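Local coordinates for tripeptidase (Staphylococcus aureus subsp. aureus, PDB 3RZA), which probably cleaves peptides, as a metal-dependent peptidase of the M20/M25/M40 family that carries zinc and calcium ions, at residues Val196-Ile204 / Ala268-Ile278; Met20-Phe30 / Leu377-Leu385. All coordinates share one frame; numbering follows the deposited sequence. Where two conformers were deposited one is given.

In the fold
The two contacts lie on opposite sides of the chain's centre, their own centres about 35 Å apart and their nearest atoms about 11 Å apart. Contact 2 brings residues 20-30 against helix 374-393, the last helix of the chain; contact 1 is formed by residues from between those two segments. The zinc ion (His98, Asp129, Asp186) and the calcium ion that shares Asp129 with it (Glu163, His366) lie on the side of contact 2: the Phe30 side chain is about 11 Å from zinc and about 12 Å from a calcium ion. Contact 1 instead adjoins the second subunit, and its Arg271 side chain lies about 3 Å from citric acid, probably from the crystallisation liquor.

Contact 1 of 2, residues Val196-Ile204 / Ala268-Ile278; sequences VGAPTQMLI and AEARSHDPERI. With IPA (isopropyl alcohol), chain H.
Thr200 to Ile204 pair with Ala268 to Ser272 as antiparallel strands joined by six backbone hydrogen bonds, with Thr200-Ser272, Met202-Ala270 and Ile204-Ala268 as the hydrogen-bonded pairs. Packing is close along this buried pairing and where Ile278, from the first turn of the following helix, lies over the face carrying Thr200 and Met202. With Ile278 CG1 anti to the backbone N (chi1 179°), that branch comes 3.8 Å from Met202 CG, and CG2 rests on CB and CG2 of Thr200.

The face with Gln201, Glu269 and Arg271 is largely polar, though Leu203 also lies on it. Arg271 and Glu269 form a two-pronged salt bridge, Arg271 NE to Glu269 OE2 and Arg271 NH2 to Glu269 OE1, both at 2.9 Å, with both carboxylate oxygens close to the guanidinium plane. Gln201 lays CG over one guanidinium face, and its amide stacks on that group with the planes 11° apart. Arg271 NH1 bonds to Gly340 O and to citric acid, while His214 of the second subunit packs against the side chain.

The strands belong to the sheet backed by helix 275-295, in what is probably the smaller, dimerisation domain of the M20 fold. Asp274 is the N-cap of that helix, its OD1 accepting from Glu276 N at 2.9 Å; Ser272 OG accepts from Asp274 N in an ST turn and also hydrogen-bonds to Thr244 OG1.

Beyond the Thr200-Ser272 pair the strand pairing ends, and the contact opens to solvent on the His273 side. In the His273 conformer given, Pro199 CB sits over the ring, 3.8 Å from its centroid, a CH-pi contact, and His273 NE2 shares a 3.2 Å hydrogen bond with O2 of an isopropyl alcohol, probably from the crystallisation liquor. Nearby, a water links Thr200 OG1, also hydrogen-bonded to Gly310 N, to Ser272 O.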
loop_
_atom_site.group_PDB
_atom_site.type_symbol
_atom_site.label_atom_id
_atom_site.label_comp_id
_atom_site.label_asym_id
_atom_site.label_seq_id
_atom_site.Cartn_x
_atom_site.Cartn_y
_atom_site.Cartn_z
ATOM N N VAL A 196 -24.647 26.892 10.030
ATOM C CA VAL A 196 -26.055 26.490 10.382
ATOM C C VAL A 196 -26.430 25.085 9.931
ATOM O O VAL A 196 -27.533 24.600 10.239
ATOM C CB VAL A 196 -27.117 27.521 9.865
ATOM C CG1 VAL A 196 -26.829 28.914 10.488
ATOM C CG2 VAL A 196 -27.181 27.585 8.282
ATOM N N GLY A 197 -25.518 24.414 9.232
ATOM C CA GLY A 197 -25.739 23.067 8.822
ATOM C C GLY A 197 -24.440 22.399 8.506
ATOM O O GLY A 197 -23.466 23.070 8.181
ATOM N N ALA A 198 -24.430 21.073 8.618
ATOM C CA ALA A 198 -23.231 20.243 8.397
ATOM C C ALA A 198 -23.726 18.905 7.848
ATOM O O ALA A 198 -24.862 18.528 8.137
ATOM C CB ALA A 198 -22.459 20.054 9.730
ATOM N N PRO A 199 -22.896 18.191 7.039
ATOM C CA PRO A 199 -23.363 16.970 6.370
ATOM C C PRO A 199 -23.304 15.725 7.262
ATOM O O PRO A 199 -22.695 15.754 8.362
ATOM C CB PRO A 199 -22.372 16.822 5.231
ATOM C CG PRO A 199 -21.076 17.266 5.849
ATOM C CD PRO A 199 -21.442 18.354 6.862
ATOM N N THR A 200 -23.985 14.669 6.813
ATOM C CA THR A 200 -23.713 13.274 7.242
ATOM C C THR A 200 -22.420 12.783 6.579
ATOM O O THR A 200 -22.280 12.935 5.396
ATOM C CB THR A 200 -24.870 12.327 6.851
ATOM O OG1 THR A 200 -26.085 12.815 7.413
ATOM C CG2 THR A 200 -24.636 10.884 7.362
ATOM N N GLN A 201 -21.464 12.259 7.351
ATOM C CA GLN A 201 -20.306 11.558 6.785
ATOM C C GLN A 201 -20.447 10.083 7.089
ATOM O O GLN A 201 -20.807 9.718 8.205
ATOM C CB GLN A 201 -18.986 12.062 7.343
ATOM C CG GLN A 201 -17.741 11.564 6.523
ATOM C CD GLN A 201 -16.566 11.022 7.356
ATOM O OE1 GLN A 201 -15.972 10.021 6.995
ATOM N NE2 GLN A 201 -16.201 11.712 8.411
HETATM N N MSE A 202 -20.172 9.249 6.083
HETATM C CA MSE A 202 -20.010 7.815 6.264
HETATM C C MSE A 202 -18.649 7.347 5.743
HETATM O O MSE A 202 -18.149 7.877 4.757
HETATM C CB MSE A 202 -21.133 7.082 5.537
HETATM C CG MSE A 202 -22.493 7.428 6.093
HETATM SE SE MSE A 202 -23.823 6.175 5.618
HETATM C CE MSE A 202 -25.407 7.050 6.380
ATOM N N LEU A 203 -18.060 6.367 6.431
ATOM C CA LEU A 203 -16.865 5.640 5.965
ATOM C C LEU A 203 -17.362 4.415 5.214
ATOM O O LEU A 203 -18.348 3.811 5.639
ATOM C CB LEU A 203 -15.971 5.198 7.138
ATOM C CG LEU A 203 -15.424 6.264 8.113
ATOM C CD1 LEU A 203 -14.624 5.619 9.256
ATOM C CD2 LEU A 203 -14.575 7.294 7.393
ATOM N N ILE A 204 -16.757 4.130 4.058
ATOM C CA ILE A 204 -17.015 2.883 3.324
ATOM C C ILE A 204 -15.661 2.247 3.036
ATOM O O ILE A 204 -14.751 2.900 2.518
ATOM C CB ILE A 204 -17.868 3.092 2.026
ATOM C CG1 ILE A 204 -17.976 1.786 1.216
ATOM C CG2 ILE A 204 -17.306 4.194 1.173
ATOM C CD1 ILE A 204 -19.155 1.750 0.237
ATOM N N ALA A 268 -12.641 4.479 1.806
ATOM C CA ALA A 268 -13.339 5.576 1.159
ATOM C C ALA A 268 -14.236 6.306 2.153
ATOM O O ALA A 268 -14.420 5.859 3.297
ATOM C CB ALA A 268 -14.167 5.052 -0.026
ATOM N N GLU A 269 -14.757 7.454 1.728
ATOM C CA GLU A 269 -15.837 8.145 2.459
ATOM C C GLU A 269 -16.857 8.744 1.531
ATOM O O GLU A 269 -16.617 8.849 0.321
ATOM C CB GLU A 269 -15.284 9.254 3.352
ATOM C CG GLU A 269 -14.475 10.306 2.601
ATOM C CD GLU A 269 -14.630 11.673 3.184
ATOM O OE1 GLU A 269 -14.118 11.896 4.306
ATOM O OE2 GLU A 269 -15.263 12.533 2.523
ATOM N N ALA A 270 -17.985 9.153 2.114
ATOM C CA ALA A 270 -18.992 9.919 1.411
ATOM C C ALA A 270 -19.608 10.929 2.363
ATOM O O ALA A 270 -19.650 10.684 3.583
ATOM C CB ALA A 270 -20.051 8.987 0.853
ATOM N N ARG A 271 -20.030 12.078 1.818
ATOM C CA ARG A 271 -20.707 13.139 2.598
ATOM C C ARG A 271 -21.905 13.647 1.849
ATOM O O ARG A 271 -21.850 13.747 0.630
ATOM C CB ARG A 271 -19.766 14.329 2.889
ATOM C CG ARG A 271 -18.418 13.938 3.427
ATOM C CD ARG A 271 -17.566 15.124 3.811
ATOM N NE ARG A 271 -16.264 14.620 4.243
ATOM C CZ ARG A 271 -15.501 15.094 5.241
ATOM N NH1 ARG A 271 -15.827 16.180 5.943
ATOM N NH2 ARG A 271 -14.341 14.483 5.505
ATOM N N SER A 272 -22.984 13.973 2.569
ATOM C CA SER A 272 -24.087 14.747 1.989
ATOM C C SER A 272 -24.843 15.563 3.002
ATOM O O SER A 272 -24.954 15.160 4.165
ATOM C CB SER A 272 -25.091 13.840 1.276
ATOM O OG SER A 272 -26.012 14.616 0.543
ATOM N N HIS A 273 -25.419 16.671 2.534
ATOM C CA HIS A 273 -26.328 17.477 3.370
ATOM C C HIS A 273 -27.764 16.980 3.328
ATOM O O HIS A 273 -28.636 17.527 4.027
ATOM C CB HIS A 273 -26.230 18.945 3.011
ATOM C CG HIS A 273 -24.938 19.554 3.433
ATOM N ND1 HIS A 273 -24.724 20.008 4.715
ATOM C CD2 HIS A 273 -23.766 19.714 2.773
ATOM C CE1 HIS A 273 -23.477 20.426 4.823
ATOM N NE2 HIS A 273 -22.885 20.293 3.652
ATOM N N ASP A 274 -28.012 15.931 2.538
ATOM C CA ASP A 274 -29.319 15.266 2.464
ATOM C C ASP A 274 -29.084 13.837 3.030
ATOM O O ASP A 274 -28.293 13.069 2.450
ATOM C CB ASP A 274 -29.783 15.257 1.001
ATOM C CG ASP A 274 -31.164 14.641 0.797
ATOM O OD1 ASP A 274 -31.569 13.718 1.525
ATOM O OD2 ASP A 274 -31.826 15.057 -0.178
ATOM N N PRO A 275 -29.759 13.472 4.143
ATOM C CA PRO A 275 -29.542 12.116 4.687
ATOM C C PRO A 275 -29.962 10.952 3.776
ATOM O O PRO A 275 -29.482 9.841 3.968
ATOM C CB PRO A 275 -30.369 12.092 5.987
ATOM C CG PRO A 275 -31.083 13.382 6.074
ATOM C CD PRO A 275 -30.841 14.190 4.844
ATOM N N GLU A 276 -30.833 11.194 2.803
ATOM C CA GLU A 276 -31.161 10.177 1.805
ATOM C C GLU A 276 -30.184 10.080 0.665
ATOM O O GLU A 276 -29.945 8.969 0.173
ATOM C CB GLU A 276 -32.570 10.397 1.247
ATOM C CG GLU A 276 -33.652 10.218 2.255
ATOM C CD GLU A 276 -33.698 8.815 2.881
ATOM O OE1 GLU A 276 -33.349 7.816 2.194
ATOM O OE2 GLU A 276 -34.092 8.720 4.070
ATOM N N ARG A 277 -29.677 11.216 0.181
ATOM C CA ARG A 277 -28.623 11.193 -0.846
ATOM C C ARG A 277 -27.325 10.541 -0.358
ATOM O O ARG A 277 -26.687 9.857 -1.135
ATOM C CB ARG A 277 -28.313 12.584 -1.398
ATOM C CG ARG A 277 -29.452 13.179 -2.116
ATOM C CD ARG A 277 -29.078 14.423 -2.863
ATOM N NE ARG A 277 -30.235 15.306 -3.055
ATOM C CZ ARG A 277 -30.263 16.398 -3.831
ATOM N NH1 ARG A 277 -29.213 16.764 -4.580
ATOM N NH2 ARG A 277 -31.381 17.127 -3.882
ATOM N N ILE A 278 -26.937 10.748 0.912
ATOM C CA ILE A 278 -25.760 10.000 1.472
ATOM C C ILE A 278 -25.992 8.476 1.421
ATOM O O ILE A 278 -25.067 7.733 1.033
ATOM C CB ILE A 278 -25.325 10.451 2.929
ATOM C CG1 ILE A 278 -24.123 9.624 3.466
ATOM C CG2 ILE A 278 -26.453 10.338 3.958
ATOM C CD1 ILE A 278 -22.880 9.762 2.669
HETATM C C1 IPA H . -21.058 18.458 0.106
HETATM C C2 IPA H . -20.440 18.329 1.497
HETATM C C3 IPA H . -19.091 17.640 1.393
HETATM O O2 IPA H . -20.225 19.615 2.033
HETATM O O HOH W 1 -27.387 14.503 5.787
#

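Contact 2 of 2, residues Met20-Phe30 / Leu377-Leu385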
loop_
_atom_site.group_PDB
_atom_site.type_symbol
_atom_site.label_atom_id
_atom_site.label_comp_id
_atom_site.label_asym_id
_atom_site.label_seq_id
_atom_site.Cartn_x
_atom_site.Cartn_y
_atom_site.Cartn_z
HETATM N N MSE A 20 -13.724 46.244 27.007
HETATM C CA MSE A 20 -14.425 45.306 27.945
HETATM C C MSE A 20 -13.708 43.925 28.151
HETATM O O MSE A 20 -13.414 43.580 29.299
HETATM C CB MSE A 20 -15.886 45.104 27.504
HETATM C CG MSE A 20 -16.752 44.356 28.514
HETATM SE SE MSE A 20 -18.386 45.282 29.101
HETATM C CE MSE A 20 -17.649 47.038 29.629
ATOM N N ILE A 21 -13.463 43.136 27.083
ATOM C CA ILE A 21 -12.503 41.994 27.201
ATOM C C ILE A 21 -11.065 42.526 27.360
ATOM O O ILE A 21 -10.697 43.551 26.797
ATOM C CB ILE A 21 -12.588 40.889 26.043
ATOM C CG1 ILE A 21 -12.112 41.429 24.695
ATOM C CG2 ILE A 21 -13.996 40.269 25.961
ATOM C CD1 ILE A 21 -10.701 41.014 24.341
ATOM N N ASN A 22 -10.289 41.838 28.173
ATOM C CA ASN A 22 -8.918 42.207 28.465
ATOM C C ASN A 22 -8.072 41.442 27.454
ATOM O O ASN A 22 -7.896 40.216 27.568
ATOM C CB ASN A 22 -8.591 41.826 29.931
ATOM C CG ASN A 22 -7.254 42.357 30.407
ATOM O OD1 ASN A 22 -6.258 42.281 29.712
ATOM N ND2 ASN A 22 -7.224 42.854 31.645
ATOM N N GLU A 23 -7.580 42.161 26.456
ATOM C CA GLU A 23 -6.945 41.560 25.265
ATOM C C GLU A 23 -5.623 40.868 25.572
ATOM O O GLU A 23 -5.321 39.816 25.003
ATOM C CB GLU A 23 -6.677 42.640 24.195
ATOM C CG GLU A 23 -7.940 43.336 23.661
ATOM C CD GLU A 23 -7.641 44.378 22.590
ATOM O OE1 GLU A 23 -6.448 44.642 22.285
ATOM O OE2 GLU A 23 -8.617 44.943 22.058
ATOM N N GLN A 24 -4.813 41.499 26.415
ATOM C CA GLN A 24 -3.568 40.901 26.869
ATOM C C GLN A 24 -3.834 39.662 27.709
ATOM O O GLN A 24 -3.140 38.666 27.560
ATOM C CB GLN A 24 -2.735 41.912 27.672
ATOM C CG GLN A 24 -1.328 41.429 28.106
ATOM C CD GLN A 24 -0.420 41.130 26.913
ATOM O OE1 GLN A 24 -0.148 39.964 26.587
ATOM N NE2 GLN A 24 0.006 42.180 26.226
ATOM N N ARG A 25 -4.798 39.741 28.625
ATOM C CA ARG A 25 -5.133 38.574 29.452
ATOM C C ARG A 25 -5.616 37.394 28.593
ATOM O O ARG A 25 -5.219 36.250 28.847
ATOM C CB ARG A 25 -6.176 38.918 30.507
ATOM C CG ARG A 25 -6.467 37.764 31.506
ATOM C CD ARG A 25 -7.338 38.237 32.631
ATOM N NE ARG A 25 -8.636 38.690 32.135
ATOM C CZ ARG A 25 -9.453 39.562 32.751
ATOM N NH1 ARG A 25 -9.167 40.063 33.960
ATOM N NH2 ARG A 25 -10.606 39.908 32.159
ATOM N N LEU A 26 -6.460 37.684 27.594
ATOM C CA LEU A 26 -6.945 36.678 26.623
ATOM C C LEU A 26 -5.784 36.005 25.906
ATOM O O LEU A 26 -5.757 34.777 25.793
ATOM C CB LEU A 26 -7.874 37.339 25.577
ATOM C CG LEU A 26 -8.429 36.503 24.404
ATOM C CD1 LEU A 26 -9.093 35.239 24.900
ATOM C CD2 LEU A 26 -9.411 37.339 23.566
ATOM N N LEU A 27 -4.860 36.829 25.395
ATOM C CA LEU A 27 -3.656 36.340 24.704
ATOM C C LEU A 27 -2.803 35.447 25.618
ATOM O O LEU A 27 -2.403 34.376 25.212
ATOM C CB LEU A 27 -2.818 37.533 24.150
ATOM C CG LEU A 27 -1.456 37.252 23.476
ATOM C CD1 LEU A 27 -1.580 36.207 22.415
ATOM C CD2 LEU A 27 -0.830 38.579 22.908
ATOM N N ASN A 28 -2.558 35.884 26.848
ATOM C CA ASN A 28 -1.803 35.080 27.821
ATOM C C ASN A 28 -2.480 33.744 28.141
ATOM O O ASN A 28 -1.804 32.727 28.199
ATOM C CB ASN A 28 -1.539 35.865 29.123
ATOM C CG ASN A 28 -0.625 37.083 28.914
ATOM O OD1 ASN A 28 0.111 37.175 27.939
ATOM N ND2 ASN A 28 -0.678 38.011 29.845
ATOM N N THR A 29 -3.809 33.751 28.277
ATOM C CA THR A 29 -4.591 32.517 28.487
ATOM C C THR A 29 -4.475 31.558 27.316
ATOM O O THR A 29 -4.251 30.369 27.512
ATOM C CB THR A 29 -6.066 32.834 28.764
ATOM O OG1 THR A 29 -6.141 33.608 29.957
ATOM C CG2 THR A 29 -6.916 31.551 28.923
ATOM N N PHE A 30 -4.556 32.091 26.102
ATOM C CA PHE A 30 -4.372 31.280 24.892
ATOM C C PHE A 30 -2.978 30.648 24.861
ATOM O O PHE A 30 -2.850 29.463 24.587
ATOM C CB PHE A 30 -4.582 32.139 23.636
ATOM C CG PHE A 30 -4.342 31.408 22.366
ATOM C CD1 PHE A 30 -5.186 30.383 21.997
ATOM C CD2 PHE A 30 -3.254 31.702 21.557
ATOM C CE1 PHE A 30 -4.990 29.678 20.867
ATOM C CE2 PHE A 30 -3.041 30.972 20.364
ATOM C CZ PHE A 30 -3.917 29.975 20.018
ATOM N N LEU A 377 -9.053 36.467 17.655
ATOM C CA LEU A 377 -9.169 36.024 19.028
ATOM C C LEU A 377 -9.916 37.063 19.868
ATOM O O LEU A 377 -10.788 36.709 20.617
ATOM C CB LEU A 377 -7.783 35.755 19.615
ATOM C CG LEU A 377 -7.663 35.188 21.017
ATOM C CD1 LEU A 377 -8.153 33.751 21.075
ATOM C CD2 LEU A 377 -6.202 35.294 21.463
ATOM N N ASN A 378 -9.537 38.328 19.722
ATOM C CA ASN A 378 -10.234 39.458 20.388
ATOM C C ASN A 378 -11.710 39.536 20.009
ATOM O O ASN A 378 -12.574 39.597 20.883
ATOM C CB ASN A 378 -9.535 40.788 20.066
ATOM C CG ASN A 378 -8.115 40.873 20.635
ATOM O OD1 ASN A 378 -7.772 40.176 21.603
ATOM N ND2 ASN A 378 -7.273 41.731 20.020
ATOM N N LEU A 379 -11.996 39.497 18.706
ATOM C CA LEU A 379 -13.389 39.520 18.221
ATOM C C LEU A 379 -14.231 38.331 18.683
ATOM O O LEU A 379 -15.425 38.508 18.946
ATOM C CB LEU A 379 -13.452 39.634 16.666
ATOM C CG LEU A 379 -13.038 40.988 16.063
ATOM C CD1 LEU A 379 -12.901 40.842 14.554
ATOM C CD2 LEU A 379 -14.032 42.139 16.420
ATOM N N LEU A 380 -13.632 37.136 18.760
ATOM C CA LEU A 380 -14.356 35.915 19.184
ATOM C C LEU A 380 -14.779 35.985 20.645
ATOM O O LEU A 380 -15.910 35.646 20.971
ATOM C CB LEU A 380 -13.508 34.642 18.976
ATOM C CG LEU A 380 -14.137 33.267 19.335
ATOM C CD1 LEU A 380 -15.373 32.965 18.438
ATOM C CD2 LEU A 380 -13.074 32.126 19.261
ATOM N N ALA A 381 -13.835 36.344 21.520
ATOM C CA ALA A 381 -14.137 36.615 22.937
ATOM C C ALA A 381 -15.204 37.710 23.104
ATOM O O ALA A 381 -16.148 37.547 23.885
ATOM C CB ALA A 381 -12.855 36.993 23.691
ATOM N N SER A 382 -15.090 38.791 22.332
ATOM C CA SER A 382 -16.131 39.845 22.329
ATOM C C SER A 382 -17.486 39.319 21.828
ATOM O O SER A 382 -18.520 39.693 22.382
ATOM C CB SER A 382 -15.681 41.035 21.496
ATOM O OG SER A 382 -14.492 41.560 22.046
ATOM N N GLN A 383 -17.462 38.417 20.822
ATOM C CA GLN A 383 -18.696 37.829 20.283
ATOM C C GLN A 383 -19.379 36.893 21.275
ATOM O O GLN A 383 -20.567 36.991 21.463
ATOM C CB GLN A 383 -18.457 37.071 18.986
ATOM C CG GLN A 383 -19.762 36.829 18.192
ATOM C CD GLN A 383 -19.638 35.822 17.096
ATOM O OE1 GLN A 383 -18.596 35.155 16.933
ATOM N NE2 GLN A 383 -20.719 35.684 16.319
ATOM N N VAL A 384 -18.628 35.984 21.883
ATOM C CA VAL A 384 -19.189 35.102 22.922
ATOM C C VAL A 384 -19.820 35.935 24.071
ATOM O O VAL A 384 -20.927 35.602 24.538
ATOM C CB VAL A 384 -18.147 34.135 23.506
ATOM C CG1 VAL A 384 -18.771 33.283 24.609
ATOM C CG2 VAL A 384 -17.525 33.231 22.404
ATOM N N LEU A 385 -19.139 37.018 24.491
ATOM C CA LEU A 385 -19.693 37.923 25.500
ATOM C C LEU A 385 -21.018 38.578 25.025
ATOM O O LEU A 385 -21.963 38.697 25.799
ATOM C CB LEU A 385 -18.675 39.011 25.895
ATOM C CG LEU A 385 -19.184 40.069 26.897
ATOM C CD1 LEU A 385 -19.687 39.379 28.188
ATOM C CD2 LEU A 385 -18.112 41.075 27.187
HETATM O O HOH W 2 -5.395 39.392 22.376
HETATM O O HOH W 3 -4.826 42.901 20.874
#
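Leu26 and Leu377 meet tip to tip between helices whose axes stand 105° apart and approach to 10.3 Å, and apolar contacts make up most of this crossing. Their CG atoms are 3.7 Å apart, and Leu26 CD2 also presses on Ala381 CB at 3.5 Å, tighter than ordinary van der Waals contact. Leu377 CD2 reaches on to Phe30 CB. Ahead of the helix, Ile21 has CG1 between its backbone N and carbonyl carbon (chi1 69°); this carries CG1 to Ser382 OG at 3.6 Å, while CG2 rests against Ala381. Met20 CG, farther out, touches Leu385 CD2.

Polar contact across the interface runs through water. The Glu23 carboxylate and Asn378 amide stack with planes 19° apart, and no direct hydrogen bond joins them. One water donates to both Glu23 O and Asn378 OD1, the latter at 2.6 Å; a second donates to Glu23 OE1 and accepts from Asn378 ND2.

Within the segments, Asn22 caps its helix as the N-cap residue, its OD1 accepting from Arg25 N at 3.1 Å; Asn378 O accepts from both Ser382 N and Ser382 OG.

Helix 128-147 lies alongside, its Glu139 and Glu146 forming salt bridges with Arg25 and its Val143 touching Met20, while strand 117-119 meets Leu27 and Phe30 through Ile118.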